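Local atomic coordinates of alcohol dehydrogenase (Escherichia coli, PDB entry 5VM2), a protein that is of unknown specificity but probably acts as a zinc-containing, NAD(H)- or NADP(H)-dependent dehydrogenase that oxidises alcohol groups. Residues P24-V29 and V74-R79; D85-E90 and S134-L139; K170-L175 and I240-A245. All coordinates share one frame; numbering follows the deposited sequence.

Contact 1 (P24-V29 and V74-R79); sequences PKEDEV and VGSRVR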
loop_
_atom_site.group_PDB
_atom_site.type_symbol
_atom_site.label_atom_id
_atom_site.label_comp_id
_atom_site.label_asym_id
_atom_site.label_seq_id
_atom_site.Cartn_x
_atom_site.Cartn_y
_atom_site.Cartn_z
ATOM N N PRO A 24 -17.806 -9.057 -17.911
ATOM C CA PRO A 24 -18.172 -8.030 -16.929
ATOM C C PRO A 24 -19.663 -8.077 -16.631
ATOM O O PRO A 24 -20.490 -8.172 -17.540
ATOM C CB PRO A 24 -17.776 -6.713 -17.613
ATOM C CG PRO A 24 -17.230 -7.081 -18.971
ATOM C CD PRO A 24 -17.599 -8.494 -19.255
ATOM N N LYS A 25 -20.002 -8.026 -15.344
ATOM C CA LYS A 25 -21.382 -7.778 -14.968
ATOM C C LYS A 25 -21.786 -6.378 -15.431
ATOM O O LYS A 25 -20.961 -5.580 -15.886
ATOM C CB LYS A 25 -21.565 -7.935 -13.458
ATOM C CG LYS A 25 -20.992 -9.224 -12.881
ATOM C CD LYS A 25 -21.988 -10.371 -12.945
ATOM C CE LYS A 25 -21.557 -11.524 -12.050
ATOM N NZ LYS A 25 -20.153 -11.943 -12.320
ATOM N N GLU A 26 -23.077 -6.074 -15.305
ATOM C CA GLU A 26 -23.598 -4.859 -15.922
ATOM C C GLU A 26 -23.057 -3.582 -15.288
ATOM O O GLU A 26 -23.177 -2.512 -15.893
ATOM C CB GLU A 26 -25.124 -4.852 -15.874
ATOM C CG GLU A 26 -25.713 -4.877 -14.480
ATOM C CD GLU A 26 -27.184 -4.520 -14.482
ATOM O OE1 GLU A 26 -27.700 -4.139 -13.409
ATOM O OE2 GLU A 26 -27.824 -4.617 -15.549
ATOM N N ASP A 27 -22.467 -3.658 -14.097
ATOM C CA ASP A 27 -21.890 -2.487 -13.450
ATOM C C ASP A 27 -20.367 -2.536 -13.399
ATOM O O ASP A 27 -19.757 -1.759 -12.657
ATOM C CB ASP A 27 -22.456 -2.322 -12.037
ATOM C CG ASP A 27 -21.958 -3.389 -11.079
ATOM O OD1 ASP A 27 -21.932 -4.574 -11.471
ATOM O OD2 ASP A 27 -21.591 -3.045 -9.934
ATOM N N GLU A 28 -19.740 -3.411 -14.180
ATOM C CA GLU A 28 -18.308 -3.641 -14.109
ATOM C C GLU A 28 -17.614 -3.226 -15.400
ATOM O O GLU A 28 -18.231 -3.107 -16.463
ATOM C CB GLU A 28 -18.008 -5.115 -13.818
ATOM C CG GLU A 28 -18.660 -5.637 -12.547
ATOM C CD GLU A 28 -18.319 -7.089 -12.264
ATOM O OE1 GLU A 28 -18.328 -7.481 -11.078
ATOM O OE2 GLU A 28 -18.054 -7.843 -13.224
ATOM N N VAL A 29 -16.308 -3.003 -15.284
ATOM C CA VAL A 29 -15.430 -2.813 -16.428
ATOM C C VAL A 29 -14.599 -4.076 -16.592
ATOM O O VAL A 29 -14.321 -4.794 -15.625
ATOM C CB VAL A 29 -14.510 -1.579 -16.269
ATOM C CG1 VAL A 29 -15.329 -0.300 -16.196
ATOM C CG2 VAL A 29 -13.629 -1.726 -15.037
ATOM N N VAL A 74 -17.136 -2.909 -21.168
ATOM C CA VAL A 74 -17.877 -2.460 -19.997
ATOM C C VAL A 74 -19.219 -3.172 -19.955
ATOM O O VAL A 74 -19.777 -3.554 -20.989
ATOM C CB VAL A 74 -18.084 -0.927 -19.974
ATOM C CG1 VAL A 74 -16.748 -0.203 -19.903
ATOM C CG2 VAL A 74 -18.893 -0.471 -21.180
ATOM N N GLY A 75 -19.733 -3.356 -18.741
ATOM C CA GLY A 75 -21.074 -3.864 -18.565
ATOM C C GLY A 75 -22.118 -2.885 -19.064
ATOM O O GLY A 75 -21.865 -1.696 -19.272
ATOM N N SER A 76 -23.334 -3.404 -19.240
ATOM C CA SER A 76 -24.383 -2.679 -19.948
ATOM C C SER A 76 -24.861 -1.424 -19.226
ATOM O O SER A 76 -25.528 -0.596 -19.854
ATOM C CB SER A 76 -25.571 -3.606 -20.205
ATOM O OG SER A 76 -26.184 -4.003 -18.993
ATOM N N ARG A 77 -24.551 -1.252 -17.942
ATOM C CA ARG A 77 -24.976 -0.063 -17.215
ATOM C C ARG A 77 -23.809 0.835 -16.825
ATOM O O ARG A 77 -23.988 1.754 -16.018
ATOM C CB ARG A 77 -25.779 -0.452 -15.970
ATOM C CG ARG A 77 -26.928 0.504 -15.663
ATOM C CD ARG A 77 -27.733 0.065 -14.445
ATOM N NE ARG A 77 -26.885 -0.157 -13.277
ATOM C CZ ARG A 77 -26.488 0.802 -12.447
ATOM N NH1 ARG A 77 -26.859 2.057 -12.653
ATOM N NH2 ARG A 77 -25.717 0.506 -11.409
ATOM N N VAL A 78 -22.624 0.600 -17.380
ATOM C CA VAL A 78 -21.449 1.413 -17.081
ATOM C C VAL A 78 -21.433 2.610 -18.021
ATOM O O VAL A 78 -21.447 2.449 -19.247
ATOM C CB VAL A 78 -20.155 0.598 -17.210
ATOM C CG1 VAL A 78 -18.942 1.522 -17.174
ATOM C CG2 VAL A 78 -20.071 -0.437 -16.107
ATOM N N ARG A 79 -21.401 3.813 -17.446
ATOM C CA ARG A 79 -21.289 5.051 -18.204
ATOM C C ARG A 79 -20.000 5.809 -17.942
ATOM O O ARG A 79 -19.555 6.564 -18.810
ATOM C CB ARG A 79 -22.473 5.976 -17.894
ATOM C CG ARG A 79 -23.818 5.442 -18.363
ATOM C CD ARG A 79 -23.917 5.433 -19.882
ATOM N NE ARG A 79 -23.919 4.082 -20.428
ATOM C CZ ARG A 79 -25.017 3.374 -20.643
ATOM N NH1 ARG A 79 -26.205 3.881 -20.355
ATOM N NH2 ARG A 79 -24.923 2.151 -21.136
#
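P24 opens the contact by laying CB against the backbone of G75, with CB 4.0 Å from G75 N. K25 gives its carbonyl: K25 O receives a CA-H...O contact from G75 CA at 3.2 Å, an approach made possible because G75 has no side chain to stand in the way of the K25-E28 turn. E26 buries more surface here than any other residue. E26 O accepts a hydrogen bond from R77 N at 2.8 Å, on a lone pair in the carbonyl plane. E26 CB packs 3.4 Å from S76 OG. With CG between its own backbone N and carbonyl carbon (chi1 61°) and the chain extended beyond, E26 OE1 comes to the edge of the R77 guanidinium but stays 4.1 Å from R77 NE, opposite charges beyond salt-bridge range. At D27 the carbonyl carbon is touched by V78 CG2, which also reaches E28 O. That same E28 O takes G75 N-H at 2.7 Å, nearly head-on. V29 pairs with V74 as an antiparallel non-hydrogen-bonded bridge, and its CG1 meets CG1 of V74 and, crosswise, CG1 of V78. Two type I turns, K25-E28 and G75-V78, thus meet where strands 28-37 and 67-74 pair; strand 128-132 lies along the other edge of 28-37, bonded through H131 to V29.

Contact 2 (D85-E90 and S134-L139); sequences DRVNIE and SFTYKL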
loop_
_atom_site.group_PDB
_atom_site.type_symbol
_atom_site.label_atom_id
_atom_site.label_comp_id
_atom_site.label_asym_id
_atom_site.label_seq_id
_atom_site.Cartn_x
_atom_site.Cartn_y
_atom_site.Cartn_z
ATOM N N ASP A 85 -10.096 3.516 -22.162
ATOM C CA ASP A 85 -9.736 4.286 -20.983
ATOM C C ASP A 85 -8.643 3.565 -20.213
ATOM O O ASP A 85 -8.737 2.357 -19.974
ATOM C CB ASP A 85 -10.956 4.478 -20.081
ATOM C CG ASP A 85 -12.020 5.343 -20.709
ATOM O OD1 ASP A 85 -11.703 6.040 -21.693
ATOM O OD2 ASP A 85 -13.168 5.346 -20.212
ATOM N N ARG A 86 -7.608 4.301 -19.825
ATOM C CA ARG A 86 -6.605 3.787 -18.908
ATOM C C ARG A 86 -7.059 4.089 -17.489
ATOM O O ARG A 86 -7.412 5.230 -17.173
ATOM C CB ARG A 86 -5.237 4.407 -19.190
ATOM C CG ARG A 86 -4.786 4.239 -20.634
ATOM C CD ARG A 86 -3.448 4.926 -20.902
ATOM N NE ARG A 86 -3.480 6.338 -20.531
ATOM C CZ ARG A 86 -2.916 6.836 -19.434
ATOM N NH1 ARG A 86 -2.265 6.038 -18.598
ATOM N NH2 ARG A 86 -3.003 8.132 -19.170
ATOM N N VAL A 87 -7.071 3.059 -16.644
ATOM C CA VAL A 87 -7.650 3.153 -15.311
ATOM C C VAL A 87 -6.781 2.394 -14.318
ATOM O O VAL A 87 -5.955 1.558 -14.687
ATOM C CB VAL A 87 -9.092 2.587 -15.264
ATOM C CG1 VAL A 87 -10.028 3.376 -16.172
ATOM C CG2 VAL A 87 -9.088 1.113 -15.642
ATOM N N ASN A 88 -6.982 2.693 -13.041
ATOM C CA ASN A 88 -6.552 1.804 -11.973
ATOM C C ASN A 88 -7.787 1.353 -11.199
ATOM O O ASN A 88 -8.905 1.811 -11.449
ATOM C CB ASN A 88 -5.500 2.462 -11.067
ATOM C CG ASN A 88 -6.025 3.663 -10.287
ATOM O OD1 ASN A 88 -7.227 3.889 -10.173
ATOM N ND2 ASN A 88 -5.099 4.433 -9.722
ATOM N N ILE A 89 -7.587 0.439 -10.257
ATOM C CA ILE A 89 -8.687 -0.095 -9.472
ATOM C C ILE A 89 -8.349 0.038 -7.995
ATOM O O ILE A 89 -7.194 -0.140 -7.586
ATOM C CB ILE A 89 -9.004 -1.561 -9.841
ATOM C CG1 ILE A 89 -7.841 -2.482 -9.492
ATOM C CG2 ILE A 89 -9.370 -1.688 -11.325
ATOM C CD1 ILE A 89 -8.278 -3.902 -9.247
ATOM N N GLU A 90 -9.352 0.405 -7.206
ATOM C CA GLU A 90 -9.265 0.296 -5.760
ATOM C C GLU A 90 -9.661 -1.123 -5.380
ATOM O O GLU A 90 -10.816 -1.510 -5.604
ATOM C CB GLU A 90 -10.178 1.309 -5.088
ATOM C CG GLU A 90 -10.056 1.349 -3.574
ATOM C CD GLU A 90 -10.849 2.484 -2.936
ATOM O OE1 GLU A 90 -11.223 3.444 -3.645
ATOM O OE2 GLU A 90 -11.098 2.413 -1.712
ATOM N N SER A 134 -17.586 1.405 -9.740
ATOM C CA SER A 134 -17.561 2.313 -8.598
ATOM C C SER A 134 -16.202 2.365 -7.912
ATOM O O SER A 134 -15.921 3.338 -7.206
ATOM C CB SER A 134 -18.645 1.920 -7.588
ATOM O OG SER A 134 -18.585 0.540 -7.270
ATOM N N PHE A 135 -15.349 1.356 -8.097
ATOM C CA PHE A 135 -14.017 1.370 -7.501
ATOM C C PHE A 135 -12.937 1.266 -8.570
ATOM O O PHE A 135 -11.866 0.688 -8.356
ATOM C CB PHE A 135 -13.908 0.284 -6.437
ATOM C CG PHE A 135 -14.716 0.609 -5.216
ATOM C CD1 PHE A 135 -16.067 0.299 -5.167
ATOM C CD2 PHE A 135 -14.151 1.315 -4.164
ATOM C CE1 PHE A 135 -16.833 0.635 -4.062
ATOM C CE2 PHE A 135 -14.906 1.658 -3.052
ATOM C CZ PHE A 135 -16.254 1.322 -3.005
ATOM N N THR A 136 -13.229 1.856 -9.723
ATOM C CA THR A 136 -12.262 2.042 -10.788
ATOM C C THR A 136 -12.131 3.539 -11.036
ATOM O O THR A 136 -13.105 4.286 -10.901
ATOM C CB THR A 136 -12.724 1.313 -12.057
ATOM O OG1 THR A 136 -12.817 -0.090 -11.785
ATOM C CG2 THR A 136 -11.764 1.548 -13.218
ATOM N N TYR A 137 -10.923 3.949 -11.421
ATOM C CA TYR A 137 -10.616 5.371 -11.534
ATOM C C TYR A 137 -9.796 5.621 -12.789
ATOM O O TYR A 137 -8.783 4.956 -13.015
ATOM C CB TYR A 137 -9.855 5.874 -10.297
ATOM C CG TYR A 137 -10.579 5.606 -8.995
ATOM C CD1 TYR A 137 -10.487 4.366 -8.370
ATOM C CD2 TYR A 137 -11.370 6.582 -8.400
ATOM C CE1 TYR A 137 -11.158 4.108 -7.190
ATOM C CE2 TYR A 137 -12.042 6.333 -7.213
ATOM C CZ TYR A 137 -11.931 5.093 -6.616
ATOM O OH TYR A 137 -12.595 4.831 -5.437
ATOM N N LYS A 138 -10.232 6.583 -13.595
ATOM C CA LYS A 138 -9.497 6.901 -14.805
ATOM C C LYS A 138 -8.201 7.622 -14.454
ATOM O O LYS A 138 -8.167 8.483 -13.571
ATOM C CB LYS A 138 -10.351 7.767 -15.726
ATOM C CG LYS A 138 -9.562 8.642 -16.667
ATOM C CD LYS A 138 -9.144 7.834 -17.876
ATOM C CE LYS A 138 -8.994 8.677 -19.123
ATOM N NZ LYS A 138 -8.658 7.784 -20.237
ATOM N N LEU A 139 -7.145 7.258 -15.141
ATOM C CA LEU A 139 -5.873 7.924 -14.911
ATOM C C LEU A 139 -5.794 9.207 -15.737
ATOM O O LEU A 139 -6.241 9.234 -16.888
ATOM C CB LEU A 139 -4.714 7.004 -15.280
ATOM C CG LEU A 139 -4.714 5.639 -14.598
ATOM C CD1 LEU A 139 -3.644 4.744 -15.199
ATOM C CD2 LEU A 139 -4.512 5.801 -13.098
HETATM O O HOH W 1 -5.676 9.288 -19.705
#
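V87, N88 and I89 pair with K138, Y137 and T136 in an antiparallel ladder whose strand axes approach to 4.6 Å with 146° between their directions. N88 and Y137 form the hydrogen-bonded pair, N to O both ways; L139 N to R86 O and E90 N to F135 O extend the ladder at its two ends. On the face carrying V87, I89 and T136, methyl CG2 of T136 sits 3.5 Å from V87 CB, while T136 OG1 bonds back to P132 O. K138 bends at chi2 and runs back over the R86 carbonyl, putting K138 CD 3.2 Å from R86 O. Its end makes a long salt bridge, K138 NZ to D85 OD1 at 3.8 Å, and D85 OD1 also pairs with K82. A water accepts weakly from R86 NH2 and K138 NZ and donates to L139 O. On the N88 and Y137 face, N88 OD1 rests 3.3 Å from Y137 CB, the amide and ring planes 77° apart. L139 CD2 packs against N88 ND2, whose hydrogen bond goes to G148 O. E90 stretches out with CG anti to the backbone N (chi1 -175°), and E90 OE1 accepts a hydrogen bond from Y137 OH at 2.6 Å, nearly along the C-O axis. The same carboxylate stands at the edge of the F135 ring. Y106 holds OE2, giving this buried carboxylate a hydroxyl partner on each oxygen. Such bonds would be expected to stabilise its negative charge.

Contact 3 (K170-L175 and I240-A245); sequences KKIIIL and IVFETA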
loop_
_atom_site.group_PDB
_atom_site.type_symbol
_atom_site.label_atom_id
_atom_site.label_comp_id
_atom_site.label_asym_id
_atom_site.label_seq_id
_atom_site.Cartn_x
_atom_site.Cartn_y
_atom_site.Cartn_z
ATOM N N LYS A 170 3.184 20.580 12.756
ATOM C CA LYS A 170 3.258 19.296 13.439
ATOM C C LYS A 170 4.566 18.613 13.057
ATOM O O LYS A 170 4.822 18.371 11.872
ATOM C CB LYS A 170 2.058 18.419 13.091
ATOM C CG LYS A 170 0.754 19.020 13.590
ATOM C CD LYS A 170 -0.415 18.063 13.495
ATOM C CE LYS A 170 -1.596 18.599 14.304
ATOM N NZ LYS A 170 -2.863 17.866 14.027
ATOM N N LYS A 171 5.400 18.336 14.055
ATOM C CA LYS A 171 6.656 17.643 13.813
ATOM C C LYS A 171 6.379 16.153 13.722
ATOM O O LYS A 171 5.680 15.597 14.572
ATOM C CB LYS A 171 7.662 17.928 14.926
ATOM C CG LYS A 171 8.070 19.379 15.027
ATOM C CD LYS A 171 9.252 19.548 15.967
ATOM C CE LYS A 171 10.496 18.887 15.406
ATOM N NZ LYS A 171 11.075 19.645 14.261
ATOM N N ILE A 172 6.938 15.506 12.703
ATOM C CA ILE A 172 6.570 14.140 12.354
ATOM C C ILE A 172 7.813 13.260 12.346
ATOM O O ILE A 172 8.877 13.662 11.858
ATOM C CB ILE A 172 5.842 14.107 10.995
ATOM C CG1 ILE A 172 4.514 14.863 11.115
ATOM C CG2 ILE A 172 5.601 12.674 10.525
ATOM C CD1 ILE A 172 3.616 14.713 9.934
ATOM N N ILE A 173 7.675 12.062 12.915
ATOM C CA ILE A 173 8.686 11.015 12.846
ATOM C C ILE A 173 8.054 9.821 12.153
ATOM O O ILE A 173 6.990 9.349 12.569
ATOM C CB ILE A 173 9.205 10.614 14.233
ATOM C CG1 ILE A 173 9.906 11.791 14.913
ATOM C CG2 ILE A 173 10.152 9.431 14.106
ATOM C CD1 ILE A 173 10.304 11.511 16.346
ATOM N N ILE A 174 8.700 9.337 11.102
ATOM C CA ILE A 174 8.259 8.155 10.379
ATOM C C ILE A 174 9.271 7.047 10.634
ATOM O O ILE A 174 10.446 7.166 10.259
ATOM C CB ILE A 174 8.104 8.444 8.881
ATOM C CG1 ILE A 174 6.970 9.458 8.681
ATOM C CG2 ILE A 174 7.832 7.160 8.114
ATOM C CD1 ILE A 174 6.823 9.923 7.283
ATOM N N LEU A 175 8.825 5.979 11.291
ATOM C CA LEU A 175 9.672 4.821 11.555
ATOM C C LEU A 175 9.518 3.849 10.391
ATOM O O LEU A 175 8.479 3.196 10.245
ATOM C CB LEU A 175 9.299 4.169 12.884
ATOM C CG LEU A 175 9.384 5.071 14.120
ATOM C CD1 LEU A 175 8.995 4.293 15.372
ATOM C CD2 LEU A 175 10.770 5.678 14.271
ATOM N N ILE A 240 3.345 13.599 15.821
ATOM C CA ILE A 240 2.825 12.365 15.244
ATOM C C ILE A 240 4.002 11.445 14.980
ATOM O O ILE A 240 5.005 11.875 14.404
ATOM C CB ILE A 240 2.053 12.618 13.932
ATOM C CG1 ILE A 240 0.917 13.630 14.133
ATOM C CG2 ILE A 240 1.518 11.314 13.386
ATOM C CD1 ILE A 240 0.494 14.331 12.846
ATOM N N VAL A 241 3.891 10.191 15.404
ATOM C CA VAL A 241 4.859 9.161 15.054
ATOM C C VAL A 241 4.128 8.119 14.227
ATOM O O VAL A 241 3.122 7.553 14.681
ATOM C CB VAL A 241 5.504 8.516 16.289
ATOM C CG1 VAL A 241 6.550 7.492 15.850
ATOM C CG2 VAL A 241 6.130 9.572 17.187
ATOM N N PHE A 242 4.617 7.880 13.019
ATOM C CA PHE A 242 4.104 6.824 12.164
ATOM C C PHE A 242 5.008 5.607 12.292
ATOM O O PHE A 242 6.230 5.717 12.139
ATOM C CB PHE A 242 4.046 7.270 10.702
ATOM C CG PHE A 242 3.059 8.359 10.436
ATOM C CD1 PHE A 242 3.441 9.692 10.521
ATOM C CD2 PHE A 242 1.752 8.056 10.101
ATOM C CE1 PHE A 242 2.529 10.711 10.269
ATOM C CE2 PHE A 242 0.834 9.066 9.854
ATOM C CZ PHE A 242 1.225 10.396 9.937
ATOM N N GLU A 243 4.410 4.457 12.580
ATOM C CA GLU A 243 5.106 3.179 12.536
ATOM C C GLU A 243 4.696 2.469 11.251
ATOM O O GLU A 243 3.517 2.159 11.058
ATOM C CB GLU A 243 4.780 2.334 13.765
ATOM C CG GLU A 243 5.785 1.233 14.041
ATOM C CD GLU A 243 5.656 0.076 13.074
ATOM O OE1 GLU A 243 6.697 -0.482 12.674
ATOM O OE2 GLU A 243 4.512 -0.272 12.710
ATOM N N THR A 244 5.664 2.233 10.363
ATOM C CA THR A 244 5.366 1.752 9.022
ATOM C C THR A 244 6.116 0.489 8.627
ATOM O O THR A 244 5.766 -0.110 7.605
ATOM C CB THR A 244 5.669 2.839 7.976
ATOM O OG1 THR A 244 7.088 2.991 7.843
ATOM C CG2 THR A 244 5.062 4.174 8.379
ATOM N N ALA A 245 7.128 0.071 9.386
ATOM C CA ALA A 245 7.891 -1.119 9.034
ATOM C C ALA A 245 7.235 -2.406 9.514
ATOM O O ALA A 245 7.580 -3.483 9.016
ATOM C CB ALA A 245 9.310 -1.025 9.604
#
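I173 and F242 lead the backbone bonding between two parallel strands, in which I172 to L175 pair in turn with I240 to E243. I173 N binds I240 O, I173 O takes F242 N at 2.8 Å, and L175 N gives to F242 O at 2.7 Å; a weak bond from I240 N to K171 O starts the series. At the far end L175 O is gripped twice by one residue. T244 N comes nearly in line with the carbonyl, and T244 OG1, set between the backbone N and carbonyl carbon (chi1 72°), reaches L175 O at 2.8 Å from above the carbonyl plane. OG1 has a further weak bond to G176 O, in the glycine-rich turn that follows, consistent with a Rossmann dinucleotide site. The apolar contacts divide between the two faces. On one, the F242 ring receives I172 CG2 at its edge, in plane, 3.7 Å from CE1, while I174 CG1 lies obliquely 4.0 Å from CD1. CD of the extended K170 chain touches I240 CD1. On the other, L175 CD1 meets V241 CG1 at 4.1 Å. Helix 179-190 lies over the I172, I174 and F242 face, with C188 on both I172 and F242. In the six-stranded parallel Rossmann sheet the pair is central, flanked by strand 195-200 beside 171-175 and by strand 262-267 beside 238-243.

From the N terminus, contact 1 closes first, bringing the turn that enters strand 28-37 back to the end of strand 67-74. Contact 2 then shuts the loop from 90 to 134 that carries the four zinc cysteines, and contact 3 closes a loop through the helices and strands between 175 and 240. The three follow in series, none nested or crossing. Contacts 1 and 2 share the mixed sheet of the GroES-like domain and touch where V29 CG2 packs on T136 OG1 at 3.7 Å. Contact 3 lies on the opposite side of the chain's centre, in the Rossmann domain, about 18 Å from contact 2 by nearest atoms.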